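Local coordinates for galactofuranose-binding protein YtfQ (Escherichia coli, PDB 2VK2), which binds alpha- and beta-galactofuranose in the periplasm as the solute-binding component of the ABC transporter YtfQRT-YjfF, at residues A[105-116]-A[243-254]. Residues are numbered along the deposited sequence; the frame is centred on the assembly and turned at random.
Sequences VTADNILEGKLI and ASVELTPNMAGP. With GZL (beta-D-galactofuranose), chain B.
Helix 109-116 passes over strand 243-246 nearly antiparallel, their axes 8.5 Å apart at 157°; the crossing before the helix and the one after the strand bring Ala107 opposite Leu247, and Val105, near the end of strand 103-106, comes opposite Met251. Val245 is wedged against the helix: its CG2 lies 3.8 Å from Ile116 CD1 and also meets Leu115 CB, while CG1, anti to the backbone N (chi1 176°), reaches Glu112 CG and Leu115 CD1. Glu112, extended beyond CG, slants past Val245 to bring OE2 against Leu247 CD1; OE2 also accepts from a water that donates to Glu246 O, bridging the two segments, while OE1 forms a salt bridge with the sugar-binding Arg146. Leu247 forks at the hinge, CD1 pressed 3.5 Å from Ala107 CB, CD2 3.4 Å from C6 of the bound galactofuranose. Cut back to an alanine, this position would probably leave a gap beside Ala107 CB and Glu112 OE2 and strip C6 of its apolar neighbour. In the other lobe, Val105 CG1 packs between Met251 SD and Pro254 CB, each at 3.9 Å. Strands 103-106 and 243-246 lie in different lobes' sheets, and the segments cross between lobes in opposite directions, as expected for this periplasmic-binding fold; Leu279 of strand 278-280 backs Ile116 and Val245, and helix 15-31 flanks Met251.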
# COMPACT_ATOMS: atom_id res chain seq x y z
N VAL A 105 -4.16 -8.23 -8.55
CA VAL A 105 -3.88 -6.92 -9.12
C VAL A 105 -3.09 -6.13 -8.09
O VAL A 105 -3.57 -5.92 -6.98
CB VAL A 105 -5.17 -6.16 -9.47
CG1 VAL A 105 -4.84 -4.83 -10.14
CG2 VAL A 105 -6.07 -7.00 -10.36
N THR A 106 -1.88 -5.72 -8.44
CA THR A 106 -0.98 -5.16 -7.45
C THR A 106 0.19 -4.47 -8.13
O THR A 106 0.50 -4.75 -9.28
CB THR A 106 -0.45 -6.28 -6.51
OG1 THR A 106 0.42 -5.73 -5.51
CG2 THR A 106 0.30 -7.35 -7.31
N ALA A 107 0.83 -3.56 -7.41
CA ALA A 107 2.14 -3.07 -7.82
C ALA A 107 3.19 -4.14 -7.52
O ALA A 107 2.93 -5.11 -6.80
CB ALA A 107 2.48 -1.79 -7.08
N ASP A 108 4.36 -3.96 -8.12
CA ASP A 108 5.55 -4.69 -7.71
C ASP A 108 6.07 -3.95 -6.48
O ASP A 108 6.69 -2.90 -6.59
CB ASP A 108 6.58 -4.70 -8.84
CG ASP A 108 7.88 -5.40 -8.48
OD1 ASP A 108 8.12 -5.65 -7.28
OD2 ASP A 108 8.66 -5.68 -9.41
N ASN A 109 5.77 -4.48 -5.30
CA ASN A 109 6.03 -3.77 -4.05
C ASN A 109 7.50 -3.84 -3.65
O ASN A 109 7.99 -2.97 -2.93
CB ASN A 109 5.12 -4.30 -2.95
CG ASN A 109 3.66 -4.24 -3.34
OD1 ASN A 109 3.10 -3.16 -3.56
ND2 ASN A 109 3.03 -5.40 -3.44
N ILE A 110 8.21 -4.86 -4.13
CA ILE A 110 9.65 -4.91 -3.98
C ILE A 110 10.26 -3.75 -4.76
O ILE A 110 11.11 -3.02 -4.24
CB ILE A 110 10.24 -6.26 -4.47
CG1 ILE A 110 9.66 -7.43 -3.66
CG2 ILE A 110 11.76 -6.24 -4.35
CD1 ILE A 110 10.18 -8.79 -4.05
N LEU A 111 9.81 -3.56 -5.99
CA LEU A 111 10.25 -2.42 -6.81
C LEU A 111 9.99 -1.08 -6.13
O LEU A 111 10.84 -0.20 -6.17
CB LEU A 111 9.58 -2.44 -8.19
CG LEU A 111 9.84 -1.23 -9.09
CD1 LEU A 111 11.32 -1.13 -9.45
CD2 LEU A 111 8.97 -1.31 -10.33
N GLU A 112 8.82 -0.91 -5.53
CA GLU A 112 8.50 0.34 -4.84
C GLU A 112 9.56 0.66 -3.78
O GLU A 112 10.03 1.79 -3.70
CB GLU A 112 7.13 0.26 -4.18
CG GLU A 112 5.95 0.23 -5.14
CD GLU A 112 4.64 -0.01 -4.43
OE1 GLU A 112 4.65 -0.76 -3.43
OE2 GLU A 112 3.61 0.54 -4.86
N GLY A 113 9.92 -0.34 -2.98
CA GLY A 113 10.96 -0.17 -1.97
C GLY A 113 12.32 0.13 -2.57
O GLY A 113 13.07 0.96 -2.07
N LYS A 114 12.63 -0.56 -3.67
CA LYS A 114 13.88 -0.34 -4.40
C LYS A 114 13.99 1.07 -4.95
O LYS A 114 15.06 1.67 -4.92
CB LYS A 114 13.98 -1.35 -5.55
CG LYS A 114 15.24 -1.25 -6.38
CD LYS A 114 15.20 -2.28 -7.50
CE LYS A 114 16.49 -2.31 -8.28
NZ LYS A 114 16.76 -1.02 -8.96
N LEU A 115 12.88 1.60 -5.47
CA LEU A 115 12.89 2.96 -6.02
C LEU A 115 13.27 3.99 -4.95
O LEU A 115 14.05 4.90 -5.22
CB LEU A 115 11.53 3.31 -6.63
CG LEU A 115 11.20 2.59 -7.94
CD1 LEU A 115 9.75 2.84 -8.33
CD2 LEU A 115 12.14 3.01 -9.07
N ILE A 116 12.73 3.83 -3.75
CA ILE A 116 13.07 4.73 -2.64
C ILE A 116 14.52 4.52 -2.19
O ILE A 116 15.24 5.49 -1.94
CB ILE A 116 12.11 4.56 -1.44
CG1 ILE A 116 10.69 5.00 -1.81
CG2 ILE A 116 12.61 5.34 -0.23
CD1 ILE A 116 10.55 6.49 -2.15
N ALA A 243 10.59 12.27 -1.24
CA ALA A 243 10.41 11.26 -2.28
C ALA A 243 9.20 10.38 -2.01
O ALA A 243 8.99 9.94 -0.88
CB ALA A 243 11.67 10.40 -2.38
N SER A 244 8.41 10.13 -3.04
CA SER A 244 7.29 9.20 -2.93
C SER A 244 7.06 8.44 -4.23
O SER A 244 7.17 9.00 -5.32
CB SER A 244 6.00 9.93 -2.54
OG SER A 244 4.91 9.02 -2.44
N VAL A 245 6.71 7.16 -4.11
CA VAL A 245 6.39 6.33 -5.25
C VAL A 245 4.88 6.25 -5.41
O VAL A 245 4.17 5.89 -4.48
CB VAL A 245 6.97 4.91 -5.08
CG1 VAL A 245 6.54 4.02 -6.24
CG2 VAL A 245 8.49 4.96 -4.99
N GLU A 246 4.39 6.59 -6.60
CA GLU A 246 2.96 6.55 -6.88
C GLU A 246 2.44 5.12 -6.96
O GLU A 246 3.07 4.26 -7.58
CB GLU A 246 2.67 7.25 -8.21
CG GLU A 246 1.20 7.32 -8.56
CD GLU A 246 0.97 7.75 -9.99
OE1 GLU A 246 0.64 8.93 -10.21
OE2 GLU A 246 1.11 6.90 -10.90
N LEU A 247 1.28 4.90 -6.35
CA LEU A 247 0.55 3.64 -6.44
C LEU A 247 -0.86 3.97 -6.91
O LEU A 247 -1.57 4.73 -6.25
CB LEU A 247 0.48 2.97 -5.07
CG LEU A 247 -0.37 1.70 -4.96
CD1 LEU A 247 0.26 0.57 -5.76
CD2 LEU A 247 -0.54 1.31 -3.51
N THR A 248 -1.29 3.42 -8.04
CA THR A 248 -2.63 3.71 -8.53
C THR A 248 -3.69 3.23 -7.53
O THR A 248 -3.61 2.11 -7.04
CB THR A 248 -2.92 3.09 -9.91
OG1 THR A 248 -4.24 3.47 -10.32
CG2 THR A 248 -2.81 1.57 -9.89
N PRO A 249 -4.67 4.09 -7.20
CA PRO A 249 -5.81 3.59 -6.44
C PRO A 249 -6.73 2.67 -7.25
O PRO A 249 -7.56 1.99 -6.67
CB PRO A 249 -6.57 4.87 -6.05
CG PRO A 249 -5.61 5.98 -6.28
CD PRO A 249 -4.75 5.54 -7.41
N ASN A 250 -6.57 2.65 -8.58
CA ASN A 250 -7.45 1.85 -9.43
C ASN A 250 -6.99 0.39 -9.54
O ASN A 250 -6.52 -0.07 -10.58
CB ASN A 250 -7.58 2.48 -10.82
CG ASN A 250 -8.73 1.88 -11.61
OD1 ASN A 250 -9.44 1.00 -11.13
ND2 ASN A 250 -8.90 2.34 -12.84
N MET A 251 -7.14 -0.32 -8.43
CA MET A 251 -6.90 -1.75 -8.39
C MET A 251 -8.14 -2.52 -8.83
O MET A 251 -8.02 -3.60 -9.40
CB MET A 251 -6.51 -2.16 -6.97
CG MET A 251 -5.20 -1.55 -6.51
SD MET A 251 -3.79 -2.29 -7.33
CE MET A 251 -2.47 -1.21 -6.79
N ALA A 252 -9.32 -1.95 -8.59
CA ALA A 252 -10.57 -2.62 -8.92
C ALA A 252 -10.83 -2.68 -10.43
O ALA A 252 -11.37 -3.67 -10.93
CB ALA A 252 -11.74 -1.94 -8.22
N GLY A 253 -10.43 -1.64 -11.16
CA GLY A 253 -10.63 -1.58 -12.60
C GLY A 253 -10.12 -2.81 -13.34
O GLY A 253 -10.88 -3.49 -14.03
N PRO A 254 -8.81 -3.09 -13.23
CA PRO A 254 -8.26 -4.30 -13.85
C PRO A 254 -8.92 -5.61 -13.38
O PRO A 254 -9.02 -6.56 -14.16
CB PRO A 254 -6.78 -4.26 -13.46
CG PRO A 254 -6.50 -2.82 -13.21
CD PRO A 254 -7.75 -2.28 -12.60
C6 GZL B . -0.92 -1.11 -1.12
C5 GZL B . -1.34 -1.41 0.12
C4 GZL B . -1.18 -0.49 1.32
C3 GZL B . -0.84 0.96 1.16
C2 GZL B . -1.61 1.70 1.93
O6 GZL B . -1.07 -1.96 -2.14
O5 GZL B . -1.86 -2.62 0.36
O4 GZL B . -2.39 -0.46 2.09
O3 GZL B . 0.17 1.39 0.40
C1 GZL B . -2.64 0.86 2.60
O2 GZL B . -1.58 3.02 2.13
O1 GZL B . -2.49 0.86 4.02
O HOH W 1 3.32 1.55 -7.27